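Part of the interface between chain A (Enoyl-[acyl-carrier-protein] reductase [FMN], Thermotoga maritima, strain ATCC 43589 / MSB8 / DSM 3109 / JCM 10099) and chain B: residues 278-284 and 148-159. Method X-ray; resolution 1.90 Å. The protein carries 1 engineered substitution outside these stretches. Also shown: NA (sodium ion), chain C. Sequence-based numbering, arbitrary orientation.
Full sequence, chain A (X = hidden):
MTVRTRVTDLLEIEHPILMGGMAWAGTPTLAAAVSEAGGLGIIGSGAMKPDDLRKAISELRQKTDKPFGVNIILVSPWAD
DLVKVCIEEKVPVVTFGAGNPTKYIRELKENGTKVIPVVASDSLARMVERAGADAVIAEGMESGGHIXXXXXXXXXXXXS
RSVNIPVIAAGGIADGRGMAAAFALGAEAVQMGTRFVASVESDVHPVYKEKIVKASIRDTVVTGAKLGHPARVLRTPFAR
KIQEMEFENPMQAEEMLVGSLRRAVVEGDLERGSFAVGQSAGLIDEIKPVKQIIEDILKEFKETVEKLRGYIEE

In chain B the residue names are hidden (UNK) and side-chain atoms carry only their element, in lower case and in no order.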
# COMPACT_ATOMS: atom_id res chain seq x y z
N GLY A 278 -11.50 5.95 2.98
CA GLY A 278 -10.18 5.37 3.00
C GLY A 278 -9.09 6.40 3.16
O GLY A 278 -9.34 7.61 3.18
N GLN A 279 -7.86 5.90 3.27
CA GLN A 279 -6.72 6.80 3.44
C GLN A 279 -6.52 7.68 2.22
O GLN A 279 -5.91 8.74 2.33
CB GLN A 279 -5.44 5.98 3.73
CG GLN A 279 -5.48 5.28 5.08
CD GLN A 279 -4.17 4.56 5.41
OE1 GLN A 279 -3.26 4.52 4.59
NE2 GLN A 279 -4.09 3.99 6.62
N SER A 280 -7.06 7.28 1.06
CA SER A 280 -6.93 8.15 -0.11
C SER A 280 -7.67 9.47 0.05
O SER A 280 -7.49 10.35 -0.80
CB SER A 280 -7.43 7.44 -1.37
OG SER A 280 -8.83 7.32 -1.35
N ALA A 281 -8.47 9.66 1.11
CA ALA A 281 -9.05 10.98 1.33
C ALA A 281 -7.96 12.04 1.48
O ALA A 281 -8.15 13.19 1.05
CB ALA A 281 -9.96 10.98 2.56
N GLY A 282 -6.80 11.67 2.02
CA GLY A 282 -5.71 12.63 2.13
C GLY A 282 -5.12 13.07 0.81
O GLY A 282 -4.36 14.04 0.77
N LEU A 283 -5.45 12.37 -0.28
CA LEU A 283 -5.03 12.74 -1.62
C LEU A 283 -6.08 13.58 -2.34
O LEU A 283 -5.85 14.00 -3.47
CB LEU A 283 -4.74 11.49 -2.43
CG LEU A 283 -3.69 10.54 -1.86
CD1 LEU A 283 -3.69 9.23 -2.65
CD2 LEU A 283 -2.33 11.24 -1.91
N ILE A 284 -7.22 13.80 -1.71
CA ILE A 284 -8.36 14.47 -2.34
C ILE A 284 -8.50 15.85 -1.71
O ILE A 284 -8.73 15.97 -0.50
CB ILE A 284 -9.64 13.64 -2.19
CG1 ILE A 284 -9.51 12.35 -3.01
CG2 ILE A 284 -10.86 14.45 -2.62
CD1 ILE A 284 -10.48 11.27 -2.59
N UNK B 148 4.07 3.32 11.42
CA UNK B 148 3.08 4.38 11.48
C UNK B 148 1.69 3.86 11.16
O UNK B 148 1.37 2.69 11.37
N UNK B 149 0.86 4.75 10.61
CA UNK B 149 -0.52 4.41 10.32
C UNK B 149 -0.83 4.36 8.83
O UNK B 149 -1.81 3.71 8.44
o UNK B 149 -2.62 5.80 14.06
c UNK B 149 -1.46 5.43 10.98
c UNK B 149 -0.98 5.91 12.33
c UNK B 149 -2.10 6.51 13.16
o UNK B 149 -2.46 7.68 12.90
N UNK B 150 -0.04 5.02 7.99
CA UNK B 150 -0.34 5.16 6.57
C UNK B 150 0.34 4.04 5.79
O UNK B 150 1.48 3.67 6.08
c UNK B 150 0.09 6.55 6.06
c UNK B 150 -0.40 7.64 7.01
c UNK B 150 -0.43 6.78 4.64
N UNK B 151 -0.36 3.51 4.78
CA UNK B 151 0.22 2.48 3.93
C UNK B 151 1.13 3.10 2.88
O UNK B 151 1.05 4.29 2.58
c UNK B 151 -1.89 1.13 4.20
o UNK B 151 -1.48 2.49 2.24
c UNK B 151 -0.85 1.66 3.22
N UNK B 152 1.97 2.25 2.28
CA UNK B 152 2.92 2.73 1.28
C UNK B 152 2.22 3.36 0.09
O UNK B 152 2.63 4.41 -0.40
o UNK B 152 4.54 1.07 1.93
c UNK B 152 3.80 1.56 0.81
c UNK B 152 4.78 2.00 -0.28
N UNK B 153 1.15 2.72 -0.38
CA UNK B 153 0.48 3.16 -1.59
C UNK B 153 0.04 4.61 -1.47
O UNK B 153 0.17 5.39 -2.42
c UNK B 153 -1.94 3.11 -3.87
c UNK B 153 -0.82 1.14 -5.44
c UNK B 153 -2.25 3.04 -5.21
c UNK B 153 -1.69 2.05 -6.00
c UNK B 153 -0.52 1.20 -4.10
c UNK B 153 -0.73 2.27 -1.87
c UNK B 153 -1.08 2.18 -3.31
N UNK B 154 -0.48 4.97 -0.31
CA UNK B 154 -0.95 6.34 -0.06
C UNK B 154 0.22 7.25 0.31
O UNK B 154 0.35 8.37 -0.19
c UNK B 154 -2.02 6.32 1.04
c UNK B 154 -2.34 7.74 1.49
c UNK B 154 -3.30 5.59 0.55
N UNK B 155 1.08 6.78 1.22
CA UNK B 155 2.09 7.65 1.82
C UNK B 155 3.10 8.14 0.79
O UNK B 155 3.43 9.33 0.75
c UNK B 155 4.70 6.75 4.52
c UNK B 155 3.86 7.71 3.67
c UNK B 155 2.80 6.90 2.94
c UNK B 155 3.20 8.78 4.54
N UNK B 156 3.63 7.24 -0.03
CA UNK B 156 4.62 7.65 -1.02
C UNK B 156 4.03 8.70 -1.96
O UNK B 156 4.71 9.66 -2.33
c UNK B 156 5.88 5.49 -0.86
c UNK B 156 5.15 6.43 -1.80
c UNK B 156 6.07 6.87 -2.93
N UNK B 157 2.77 8.52 -2.37
CA UNK B 157 2.12 9.47 -3.26
C UNK B 157 2.04 10.84 -2.62
O UNK B 157 2.47 11.84 -3.21
c UNK B 157 0.73 8.94 -3.62
o UNK B 157 0.46 10.87 -5.03
n UNK B 157 -1.10 9.25 -5.20
c UNK B 157 0.02 9.78 -4.68
N UNK B 158 1.52 10.92 -1.39
CA UNK B 158 1.33 12.22 -0.77
C UNK B 158 2.66 12.88 -0.43
O UNK B 158 2.85 14.07 -0.67
c UNK B 158 -0.94 15.61 1.24
c UNK B 158 0.48 12.08 0.50
n UNK B 158 -1.27 16.79 0.39
c UNK B 158 0.27 13.39 1.26
c UNK B 158 -0.46 14.43 0.40
N UNK B 159 3.60 12.10 0.10
CA UNK B 159 4.89 12.66 0.49
C UNK B 159 5.63 13.20 -0.73
O UNK B 159 6.14 14.33 -0.71
c UNK B 159 5.13 11.35 2.62
c UNK B 159 5.73 11.61 1.25
c UNK B 159 7.18 12.06 1.40
NA NA C . -8.62 15.37 1.75
O HOH W 1 -3.54 15.76 -0.89
O HOH W 2 -6.36 16.43 1.59

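Position 148 of chain B has no side-chain atoms and touches nothing on the chain A stretch. It is B:Gly148.

Position 149 carries three carbons in a row, the third bearing two oxygens. That is a carboxylate. CA-to-CB points sideways, and the end of the side chain leads away from chain A; the backbone O meets the amide of A:Gln279. The residue is B:Glu149. B:Glu149 O accepts a hydrogen bond from A:Gln279 NE2 at 2.9 Å.

Position 150 has one carbon carrying two more. The branched carbons lie near the amide of A:Gln279. The residue is B:Val150. Its CG1 lies 3.6 Å from A:Gln279 OE1.

Position 151 has one carbon carrying an oxygen and a carbon, the pattern of threonine. Its backbone N meets the amide of A:Gln279. It is B:Thr151, the N-cap of the helix that follows. B:Thr151 N donates to A:Gln279 OE1 at 3.1 Å, with a nearly straight angle of 171°. Its OG1 is hydrogen-bonded elsewhere in the structure.

Position 152 repeats that pattern, one carbon with an oxygen and a carbon, but points away from chain A. It is B:Thr152.

Position 153 shows one carbon and then a ring of six carbons, with no oxygen on it. This is B:Phe153, and its ring stays out of contact with the stretch.

Position 154 has three carbons, forked at the first, pointing toward chain A. A side-chain carbon packs against A:Gln279. The residue is B:Val154. B:Val154 CG1 lies 3.8 Å from A:Gln279 O; its CG2 is 3.9 Å from A:Gln279 CB.

Position 155 has four carbons, forked at the second, and makes no contact. It is B:Leu155.

Position 156 has three carbons, forked at the first, out of reach of chain A. It is B:Val156.

Position 157 has two carbons, the second carrying one oxygen and one nitrogen. This amide touches A:Leu283. It is B:Asn157. Its ND2 packs 3.6 Å from A:Leu283 CD1.

Position 158 has four carbons in a row ending in nitrogen. The chain packs against A:Leu283 and A:Gly282. It is B:Lys158. Its CB lies 3.8 Å from A:Leu283 CD2, and its NZ donates to water 1 at 2.8 Å.

Position 159 has three carbons, forked at the first, with no contact. It is B:Val159.

The contact has a polar end and a more apolar one. The amide of A:Gln279 uses both its nitrogen and its oxygen to hold the backbone just before the helix. Along the helix, positions 154, 157 and 158 share one face, which meets the 3-10 segment of chain A. A:Leu283 packs there, and water 1 accepts from B:Lys158 NZ and donates to A:Gly282 O at 2.5 Å. The sodium ion binds A:Ala281 O and A:Ile284 O, both at 2.3 Å, on chain A.

Chain B (148-159) GEVTTFVLVNKV
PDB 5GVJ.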